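Local coordinates for nitrilotriacetate monooxygenase (Burkholderia pseudomallei, PDB 3SDO) that oxidises nitrilotriacetate with molecular oxygen as a luciferase-like flavin monooxygenase, probably using reduced FMN, at the interface of chains A and B. Coordinates in Å, arbitrary orientation; residue numbers count along the deposited sequence, not the author numbering. Chains: chain A/B, Nitrilotriacetate monooxygenase.

Contact 1: the interface of chains A and B. Residues chain A 37, 76-78; chain B 115, 118-119, 206.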
ATOM      1  N   VAL A  37      -6.067   2.682 -13.229  1.00 18.40           N
ATOM      2  CA  VAL A  37      -4.962   1.782 -12.938  1.00 18.40           C
ATOM      3  C   VAL A  37      -3.781   2.056 -13.892  1.00 18.78           C
ATOM      4  O   VAL A  37      -3.131   1.141 -14.411  1.00 18.59           O
ATOM      5  CB  VAL A  37      -5.412   0.305 -12.986  1.00 19.05           C
ATOM      6  CG1 VAL A  37      -6.266  -0.017 -11.787  1.00 18.46           C
ATOM      7  CG2 VAL A  37      -6.188   0.001 -14.257  1.00 18.26           C
ATOM      8  N   ARG A  76      -8.775  -0.456  -9.362  1.00 18.59           N
ATOM      9  CA  ARG A  76      -8.067   0.662  -8.776  1.00 18.45           C
ATOM     10  C   ARG A  76      -6.823   0.133  -8.099  1.00 18.35           C
ATOM     11  O   ARG A  76      -6.728  -1.076  -7.834  1.00 18.34           O
ATOM     12  CB  ARG A  76      -8.953   1.384  -7.739  1.00 18.39           C
ATOM     13  CG  ARG A  76      -9.449   0.497  -6.610  1.00 18.65           C
ATOM     14  CD  ARG A  76     -10.730   1.018  -5.900  1.00 20.57           C
ATOM     15  NE  ARG A  76     -10.556   2.339  -5.299  1.00 20.67           N
ATOM     16  CZ  ARG A  76     -11.544   3.141  -4.890  1.00 20.95           C
ATOM     17  NH1 ARG A  76     -11.250   4.330  -4.401  1.00 19.45           N
ATOM     18  NH2 ARG A  76     -12.826   2.787  -4.993  1.00 21.54           N
ATOM     19  N   PHE A  77      -5.888   1.046  -7.799  1.00 17.79           N
ATOM     20  CA  PHE A  77      -4.698   0.706  -7.042  1.00 17.87           C
ATOM     21  C   PHE A  77      -5.067   0.541  -5.577  1.00 17.76           C
ATOM     22  O   PHE A  77      -6.127   1.004  -5.122  1.00 18.68           O
ATOM     23  CB  PHE A  77      -3.591   1.770  -7.214  1.00 17.33           C
ATOM     24  CG  PHE A  77      -2.905   1.729  -8.564  1.00 18.26           C
ATOM     25  CD1 PHE A  77      -2.137   0.629  -8.942  1.00 18.54           C
ATOM     26  CD2 PHE A  77      -3.024   2.779  -9.447  1.00 18.38           C
ATOM     27  CE1 PHE A  77      -1.496   0.598 -10.201  1.00 19.43           C
ATOM     28  CE2 PHE A  77      -2.380   2.767 -10.680  1.00 18.83           C
ATOM     29  CZ  PHE A  77      -1.618   1.667 -11.065  1.00 18.34           C
ATOM     30  N   GLU A  78      -4.204  -0.144  -4.839  1.00 17.69           N
ATOM     31  CA  GLU A  78      -4.334  -0.229  -3.391  1.00 17.29           C
ATOM     32  C   GLU A  78      -3.521   0.941  -2.770  1.00 17.37           C
ATOM     33  O   GLU A  78      -2.448   1.288  -3.288  1.00 17.14           O
ATOM     34  CB  GLU A  78      -3.868  -1.610  -2.925  1.00 17.73           C
ATOM     35  CG  GLU A  78      -3.903  -1.822  -1.434  1.00 18.28           C
ATOM     36  CD  GLU A  78      -2.737  -1.188  -0.716  1.00 17.30           C
ATOM     37  OE1 GLU A  78      -1.634  -1.066  -1.307  1.00 17.60           O
ATOM     38  OE2 GLU A  78      -2.934  -0.831   0.461  1.00 17.78           O
TER
ATOM     39  N   SER B 115      -1.188  -4.799  -6.587  1.00 18.12           N
ATOM     40  CA  SER B 115      -0.889  -3.394  -6.808  1.00 17.78           C
ATOM     41  C   SER B 115       0.605  -3.128  -7.028  1.00 17.21           C
ATOM     42  O   SER B 115       1.003  -2.460  -8.006  1.00 16.69           O
ATOM     43  CB  SER B 115      -1.490  -2.559  -5.661  1.00 18.65           C
ATOM     44  OG  SER B 115      -1.517  -1.178  -5.960  1.00 18.37           O
ATOM     45  N   LEU B 118       1.348  -4.505 -10.434  1.00 16.81           N
ATOM     46  CA  LEU B 118       0.895  -3.658 -11.521  1.00 16.86           C
ATOM     47  C   LEU B 118       1.778  -2.410 -11.670  1.00 16.28           C
ATOM     48  O   LEU B 118       2.185  -2.063 -12.797  1.00 15.50           O
ATOM     49  CB  LEU B 118      -0.585  -3.277 -11.323  1.00 16.39           C
ATOM     50  CG  LEU B 118      -1.336  -2.874 -12.591  1.00 20.37           C
ATOM     51  CD1 LEU B 118      -1.318  -3.969 -13.694  1.00 20.81           C
ATOM     52  CD2 LEU B 118      -2.782  -2.500 -12.248  1.00 17.87           C
ATOM     53  N   ILE B 119       2.078  -1.759 -10.539  1.00 15.15           N
ATOM     54  CA  ILE B 119       2.931  -0.557 -10.533  1.00 16.22           C
ATOM     55  C   ILE B 119       4.317  -0.885 -11.081  1.00 16.93           C
ATOM     56  O   ILE B 119       4.879  -0.099 -11.858  1.00 17.36           O
ATOM     57  CB  ILE B 119       3.038   0.107  -9.101  1.00 16.11           C
ATOM     58  CG1 ILE B 119       1.683   0.671  -8.673  1.00 14.99           C
ATOM     59  CG2 ILE B 119       4.149   1.211  -9.049  1.00 14.95           C
ATOM     60  CD1 ILE B 119       1.609   0.948  -7.182  1.00 15.72           C
ATOM     61  N   ILE B 206      -8.689  -5.386  -8.618  1.00 18.51           N
ATOM     62  CA  ILE B 206      -7.526  -5.003  -9.390  1.00 17.75           C
ATOM     63  C   ILE B 206      -7.144  -6.135 -10.311  1.00 17.46           C
ATOM     64  O   ILE B 206      -7.300  -7.308  -9.973  1.00 17.00           O
ATOM     65  CB  ILE B 206      -6.373  -4.540  -8.474  1.00 17.30           C
ATOM     66  CG1 ILE B 206      -5.203  -4.010  -9.302  1.00 18.21           C
ATOM     67  CG2 ILE B 206      -5.894  -5.674  -7.515  1.00 16.43           C
ATOM     68  CD1 ILE B 206      -4.081  -3.451  -8.402  1.00 16.16           C
TER
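The hydroxyl of B:Ser115 accepts a hydrogen bond from the backbone amide of A:Glu78, with B:Ser115 OG to A:Glu78 N at 3.1 Å and 163° at the hydrogen. It illustrates a polar bond lying within a largely apolar patch. With chi1 at -166° the hydroxyl swings away from its own amide N, towards the A:Phe77–A:Glu78 segment. The same OG of B:Ser115 sits 3.5 Å from CD1 of A:Phe77, nearly level with the ring, while CB of B:Ser115 rests against CB of A:Glu78. A:Phe77 buries more surface than any other residue of the patch. Its chi1 of -74° places the ring beside its backbone N, and B:Ile119 and B:Leu118 flank opposite sides of the ring plane, both offset towards the CD1–CE1 rim. CE1 of A:Phe77 reaches CG1 of B:Ile119 at 3.5 Å, the two side chains crossing at a slant. On the other side CD2 of B:Leu118 comes within 3.9 Å of A:Phe77 CE1, its chain nearly perpendicular to the phenylalanine. That methyl also meets CB of A:Val37 and so bridges two residues of chain A. B:Ile206 lays CB, CG1 and CD1 against the carbonyl oxygen of A:Arg76, B:Ile206 CB at 3.5 Å from A:Arg76 O. In the fold, the loop just before helix 79-88 and the end of 3-10 helix 35-37 in chain A lie against the C-terminal part of helix 106-119 in chain B, with the loop carrying B:Ile206 alongside.

Contact 2: the interface of chains A and B. Residues chain A 61-64, 76; chain B 107, 111, 205.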
ATOM      1  N   ASP A  61     -10.683   4.695  -1.109  1.00 19.25           N
ATOM      2  CA  ASP A  61     -10.569   3.262  -1.315  1.00 20.58           C
ATOM      3  C   ASP A  61     -11.880   2.500  -1.189  1.00 21.58           C
ATOM      4  O   ASP A  61     -12.852   3.006  -0.603  1.00 23.83           O
ATOM      5  CB  ASP A  61      -9.556   2.696  -0.328  1.00 20.05           C
ATOM      6  CG  ASP A  61      -8.948   1.396  -0.804  1.00 20.73           C
ATOM      7  OD1 ASP A  61      -8.637   1.300  -2.021  1.00 19.47           O
ATOM      8  OD2 ASP A  61      -8.786   0.493   0.041  1.00 17.49           O
ATOM      9  N   SER A  62     -11.883   1.300  -1.762  1.00 21.41           N
ATOM     10  CA  SER A  62     -12.954   0.328  -1.603  1.00 22.76           C
ATOM     11  C   SER A  62     -12.368  -1.075  -1.623  1.00 22.62           C
ATOM     12  O   SER A  62     -11.250  -1.284  -2.099  1.00 20.91           O
ATOM     13  CB  SER A  62     -13.986   0.480  -2.730  1.00 23.38           C
ATOM     14  OG  SER A  62     -13.382   0.267  -4.009  1.00 23.73           O
ATOM     15  N   ALA A  63     -13.126  -2.039  -1.104  1.00 22.83           N
ATOM     16  CA  ALA A  63     -12.678  -3.430  -1.091  1.00 23.14           C
ATOM     17  C   ALA A  63     -13.831  -4.387  -1.382  1.00 23.79           C
ATOM     18  O   ALA A  63     -13.922  -5.446  -0.780  1.00 24.40           O
ATOM     19  CB  ALA A  63     -12.024  -3.765   0.241  1.00 22.82           C
ATOM     20  N   TYR A  64     -14.680  -4.006  -2.329  1.00 24.78           N
ATOM     21  CA  TYR A  64     -15.872  -4.781  -2.693  1.00 26.14           C
ATOM     22  C   TYR A  64     -16.282  -4.423  -4.103  1.00 26.26           C
ATOM     23  O   TYR A  64     -16.317  -3.242  -4.465  1.00 26.60           O
ATOM     24  CB  TYR A  64     -17.033  -4.530  -1.725  1.00 26.72           C
ATOM     25  CG  TYR A  64     -18.213  -5.443  -1.966  1.00 29.64           C
ATOM     26  CD1 TYR A  64     -18.100  -6.817  -1.756  1.00 32.07           C
ATOM     27  CD2 TYR A  64     -19.436  -4.944  -2.417  1.00 31.95           C
ATOM     28  CE1 TYR A  64     -19.167  -7.666  -1.978  1.00 33.87           C
ATOM     29  CE2 TYR A  64     -20.518  -5.803  -2.648  1.00 34.48           C
ATOM     30  CZ  TYR A  64     -20.366  -7.163  -2.423  1.00 35.32           C
ATOM     31  OH  TYR A  64     -21.407  -8.045  -2.656  1.00 40.14           O
ATOM     32  N   ARG A  76      -8.775  -0.456  -9.362  1.00 18.59           N
ATOM     33  CA  ARG A  76      -8.067   0.662  -8.776  1.00 18.45           C
ATOM     34  C   ARG A  76      -6.823   0.133  -8.099  1.00 18.35           C
ATOM     35  O   ARG A  76      -6.728  -1.076  -7.834  1.00 18.34           O
ATOM     36  CB  ARG A  76      -8.953   1.384  -7.739  1.00 18.39           C
ATOM     37  CG  ARG A  76      -9.449   0.497  -6.610  1.00 18.65           C
ATOM     38  CD  ARG A  76     -10.730   1.018  -5.900  1.00 20.57           C
ATOM     39  NE  ARG A  76     -10.556   2.339  -5.299  1.00 20.67           N
ATOM     40  CZ  ARG A  76     -11.544   3.141  -4.890  1.00 20.95           C
ATOM     41  NH1 ARG A  76     -11.250   4.330  -4.401  1.00 19.45           N
ATOM     42  NH2 ARG A  76     -12.826   2.787  -4.993  1.00 21.54           N
TER
ATOM     43  N   TYR B 107      -7.669 -11.150   1.222  1.00 21.53           N
ATOM     44  CA  TYR B 107      -8.118 -10.100   0.285  1.00 20.24           C
ATOM     45  C   TYR B 107      -7.155  -8.913   0.295  1.00 19.27           C
ATOM     46  O   TYR B 107      -6.835  -8.359  -0.769  1.00 19.40           O
ATOM     47  CB  TYR B 107      -9.560  -9.669   0.579  1.00 20.40           C
ATOM     48  CG  TYR B 107     -10.234  -8.957  -0.566  1.00 20.52           C
ATOM     49  CD1 TYR B 107     -10.894  -9.679  -1.558  1.00 20.67           C
ATOM     50  CD2 TYR B 107     -10.242  -7.557  -0.653  1.00 19.44           C
ATOM     51  CE1 TYR B 107     -11.516  -9.055  -2.600  1.00 20.76           C
ATOM     52  CE2 TYR B 107     -10.873  -6.914  -1.718  1.00 20.66           C
ATOM     53  CZ  TYR B 107     -11.524  -7.681  -2.684  1.00 21.54           C
ATOM     54  OH  TYR B 107     -12.171  -7.092  -3.759  1.00 21.13           O
ATOM     55  N   ARG B 111      -4.623  -7.782  -2.811  1.00 17.93           N
ATOM     56  CA  ARG B 111      -4.649  -6.414  -3.349  1.00 19.07           C
ATOM     57  C   ARG B 111      -3.277  -5.750  -3.279  1.00 18.36           C
ATOM     58  O   ARG B 111      -2.809  -5.161  -4.245  1.00 18.43           O
ATOM     59  CB  ARG B 111      -5.646  -5.543  -2.583  1.00 19.11           C
ATOM     60  CG  ARG B 111      -7.098  -5.804  -2.859  1.00 19.83           C
ATOM     61  CD  ARG B 111      -7.897  -4.743  -2.127  1.00 20.94           C
ATOM     62  NE  ARG B 111      -7.840  -3.471  -2.836  1.00 21.52           N
ATOM     63  CZ  ARG B 111      -7.999  -2.275  -2.286  1.00 21.33           C
ATOM     64  NH1 ARG B 111      -8.154  -2.118  -0.958  1.00 19.78           N
ATOM     65  NH2 ARG B 111      -7.998  -1.215  -3.083  1.00 22.36           N
ATOM     66  N   ASN B 205     -10.670  -6.249  -6.801  1.00 19.15           N
ATOM     67  CA  ASN B 205     -10.819  -4.990  -7.531  1.00 19.36           C
ATOM     68  C   ASN B 205      -9.512  -4.464  -8.138  1.00 19.35           C
ATOM     69  O   ASN B 205      -9.259  -3.256  -8.181  1.00 19.77           O
ATOM     70  CB  ASN B 205     -11.460  -3.943  -6.644  1.00 19.12           C
ATOM     71  CG  ASN B 205     -10.631  -3.601  -5.451  1.00 18.90           C
ATOM     72  OD1 ASN B 205      -9.572  -4.191  -5.217  1.00 18.99           O
ATOM     73  ND2 ASN B 205     -11.103  -2.635  -4.676  1.00 19.37           N
TER
HETATM   74  O   HOH W   1      -7.403  -2.538  -5.583  1.00  9.92           O
HETATM   75  O   HOH W   2     -13.921  -1.837  -5.361  1.00 14.17           O
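A:Asp61 and B:Arg111 meet head-on in a two-pronged salt bridge between subunits. B:Arg111 NH2 donates to A:Asp61 OD1 at 2.8 Å and B:Arg111 NH1 to A:Asp61 OD2 at 2.9 Å, both nearly straight, each oxygen offering its syn lone pair. The two planes are 17° apart, so the pairing is almost flat and fixes the rotation of both groups. One face of the B:Arg111 guanidinium carries A:Ser62 O, 3.1 Å above its plane and towards the rim. A:Ser62 O also accepts B:Asn205 ND2 at 2.9 Å, a bent bond arriving well above the carbonyl plane. B:Asn205 O in turn accepts the amide N of A:Arg76 at 3.1 Å. B:Tyr107 CE2 lies 3.9 Å from A:Ala63 CB. Farther out, water 1 joins NE and NH2 of B:Arg111 to B:Asn205 OD1 and the A:Arg76 carbonyl, while water 2 links B:Asn205 ND2 to A:Ser62 OG and A:Tyr64 O. The guanidinium of A:Arg76 spreads over the A:Asp61–A:Ser62 backbone, helped by a bend at chi3 (-60°); A:Arg76 NH2 donates to A:Ser62 OG at 2.8 Å, a bent bond far out of the guanidinium plane. A:Asp61 probably also helps to bind FMN, so the bridge may couple the flavin site to the subunit contact. In this TIM-barrel fold, chain A's loops after strand 56-59 and before helix 79-88 face chain B's helix 106-119 and B:Asn205 loop.

Contact 3: the interface of chains A and B. Residues chain A 199-203; chain B 138-139.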
ATOM      1  N   SER A 199      -6.449  -7.056  21.347  1.00 27.29           N
ATOM      2  CA  SER A 199      -5.366  -7.320  22.298  0.50 27.19           C
ATOM      3  C   SER A 199      -4.036  -7.270  21.553  1.00 26.64           C
ATOM      4  O   SER A 199      -3.759  -8.131  20.715  1.00 25.58           O
ATOM      5  CB  SER A 199      -5.555  -8.684  22.964  0.50 27.79           C
ATOM      6  OG  SER A 199      -6.753  -8.698  23.714  0.50 27.82           O
ATOM      7  N   VAL A 200      -3.225  -6.245  21.858  1.00 25.72           N
ATOM      8  CA  VAL A 200      -1.973  -5.966  21.137  1.00 24.84           C
ATOM      9  C   VAL A 200      -0.882  -5.491  22.117  1.00 25.03           C
ATOM     10  O   VAL A 200      -0.999  -4.431  22.736  1.00 24.61           O
ATOM     11  CB  VAL A 200      -2.184  -4.887  20.041  1.00 24.84           C
ATOM     12  CG1 VAL A 200      -0.839  -4.517  19.339  1.00 22.69           C
ATOM     13  CG2 VAL A 200      -3.243  -5.339  19.033  1.00 23.44           C
ATOM     14  N   GLU A 201       0.172  -6.278  22.249  1.00 24.72           N
ATOM     15  CA  GLU A 201       1.210  -6.003  23.225  1.00 25.82           C
ATOM     16  C   GLU A 201       2.163  -4.901  22.773  1.00 25.11           C
ATOM     17  O   GLU A 201       2.550  -4.045  23.582  1.00 25.02           O
ATOM     18  CB  GLU A 201       1.973  -7.284  23.519  1.00 26.72           C
ATOM     19  CG  GLU A 201       3.038  -7.170  24.580  1.00 30.87           C
ATOM     20  CD  GLU A 201       3.686  -8.510  24.834  1.00 35.64           C
ATOM     21  OE1 GLU A 201       3.062  -9.334  25.525  1.00 37.99           O
ATOM     22  OE2 GLU A 201       4.800  -8.742  24.310  1.00 40.67           O
ATOM     23  N   GLY A 202       2.543  -4.925  21.493  1.00 23.90           N
ATOM     24  CA  GLY A 202       3.611  -4.046  21.004  1.00 23.97           C
ATOM     25  C   GLY A 202       4.936  -4.513  21.583  1.00 24.06           C
ATOM     26  O   GLY A 202       5.011  -5.599  22.149  1.00 23.90           O
ATOM     27  N   PRO A 203       6.010  -3.726  21.407  1.00 24.07           N
ATOM     28  CA  PRO A 203       6.071  -2.472  20.706  1.00 23.35           C
ATOM     29  C   PRO A 203       6.027  -2.652  19.194  1.00 22.40           C
ATOM     30  O   PRO A 203       6.154  -3.770  18.682  1.00 22.36           O
ATOM     31  CB  PRO A 203       7.447  -1.913  21.092  1.00 24.36           C
ATOM     32  CG  PRO A 203       8.112  -2.937  21.970  1.00 24.81           C
ATOM     33  CD  PRO A 203       7.350  -4.193  21.800  1.00 24.61           C
TER
ATOM     34  N   LYS B 138       0.795 -12.158  19.944  1.00 28.20           N
ATOM     35  CA  LYS B 138       0.444 -11.151  20.952  1.00 29.04           C
ATOM     36  C   LYS B 138       0.189  -9.747  20.357  1.00 27.53           C
ATOM     37  O   LYS B 138      -0.377  -8.871  21.033  1.00 26.68           O
ATOM     38  CB  LYS B 138       1.565 -11.069  21.992  1.00 29.93           C
ATOM     39  CG  LYS B 138       1.771 -12.386  22.807  1.00 33.97           C
ATOM     40  CD  LYS B 138       3.158 -12.377  23.493  1.00 38.18           C
ATOM     41  CE  LYS B 138       3.340 -13.490  24.503  1.00 41.80           C
ATOM     42  NZ  LYS B 138       4.189 -14.599  23.976  1.00 45.73           N
ATOM     43  N   ASN B 139       0.597  -9.541  19.105  1.00 25.82           N
ATOM     44  CA  ASN B 139       0.331  -8.284  18.415  1.00 25.98           C
ATOM     45  C   ASN B 139      -0.921  -8.348  17.530  1.00 26.63           C
ATOM     46  O   ASN B 139      -1.242  -7.397  16.818  1.00 25.95           O
ATOM     47  CB  ASN B 139       1.566  -7.867  17.604  1.00 24.28           C
ATOM     48  CG  ASN B 139       2.712  -7.374  18.497  1.00 24.08           C
ATOM     49  OD1 ASN B 139       2.485  -6.876  19.603  1.00 25.31           O
ATOM     50  ND2 ASN B 139       3.943  -7.480  17.999  1.00 21.87           N
TER
HETATM   51  O   HOH W   3       6.213  -6.473  19.535  1.00 10.42           O
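Strand 199-200 of chain A and the loop that follows it run past the 3-10 helix 136-139 of chain B, an example of backbone-led recognition between subunits. The amide N of A:Glu201 donates to the carbonyl O of B:Lys138 at 2.9 Å, approaching from above the carbonyl plane. One residue on, the amide N of A:Gly202 bonds to the side-chain oxygen OD1 of B:Asn139 at 2.7 Å, tilted 21° from the plane of that amide carbonyl. With chi1 at -72°, the amide of B:Asn139 reaches along the chain A backbone. At its other end, B:Asn139 ND2 is 2.9 Å from water 3 in an almost straight bond, and the water passes the link to O of A:Pro203, whose peptide bond to A:Gly202 is cis. A:Glu201 and B:Lys138 lie alongside and point the same way. They touch through the lysine's aliphatic stem, B:Lys138 CD being 3.7 Å from A:Glu201 OE1, whereas B:Lys138 NZ stands 5.6 Å from A:Glu201 OE1, too far for a salt bridge. Both methyls of A:Val200 lie beside the B:Asn139 carbonyl oxygen, A:Val200 CG2 3.6 Å from B:Asn139 O. In the fold, this patch joins the short strand 199-200 and the loop leading from it to the C-terminal end of the partner's 3-10 helix.

Contacts 1 and 2 are neighbours, their C-alpha centres about 9 Å apart, and they share A:Arg76. Both draw on helix 106-119 of chain B, whose earlier turns serve contact 2 and later turns contact 1, and on the adjacent loop residues B:Asn205 and B:Ile206. Together they join a polar, water-linked region to an apolar one. The C-alpha centre of contact 3 lies about 31 Å from that of contact 1 and 27 Å from that of contact 2, and contact 3 uses other elements. Because the interface is two-fold symmetric, each contact recurs with chains exchanged, so the subunits meet at separated places, if this dimer is the biological one.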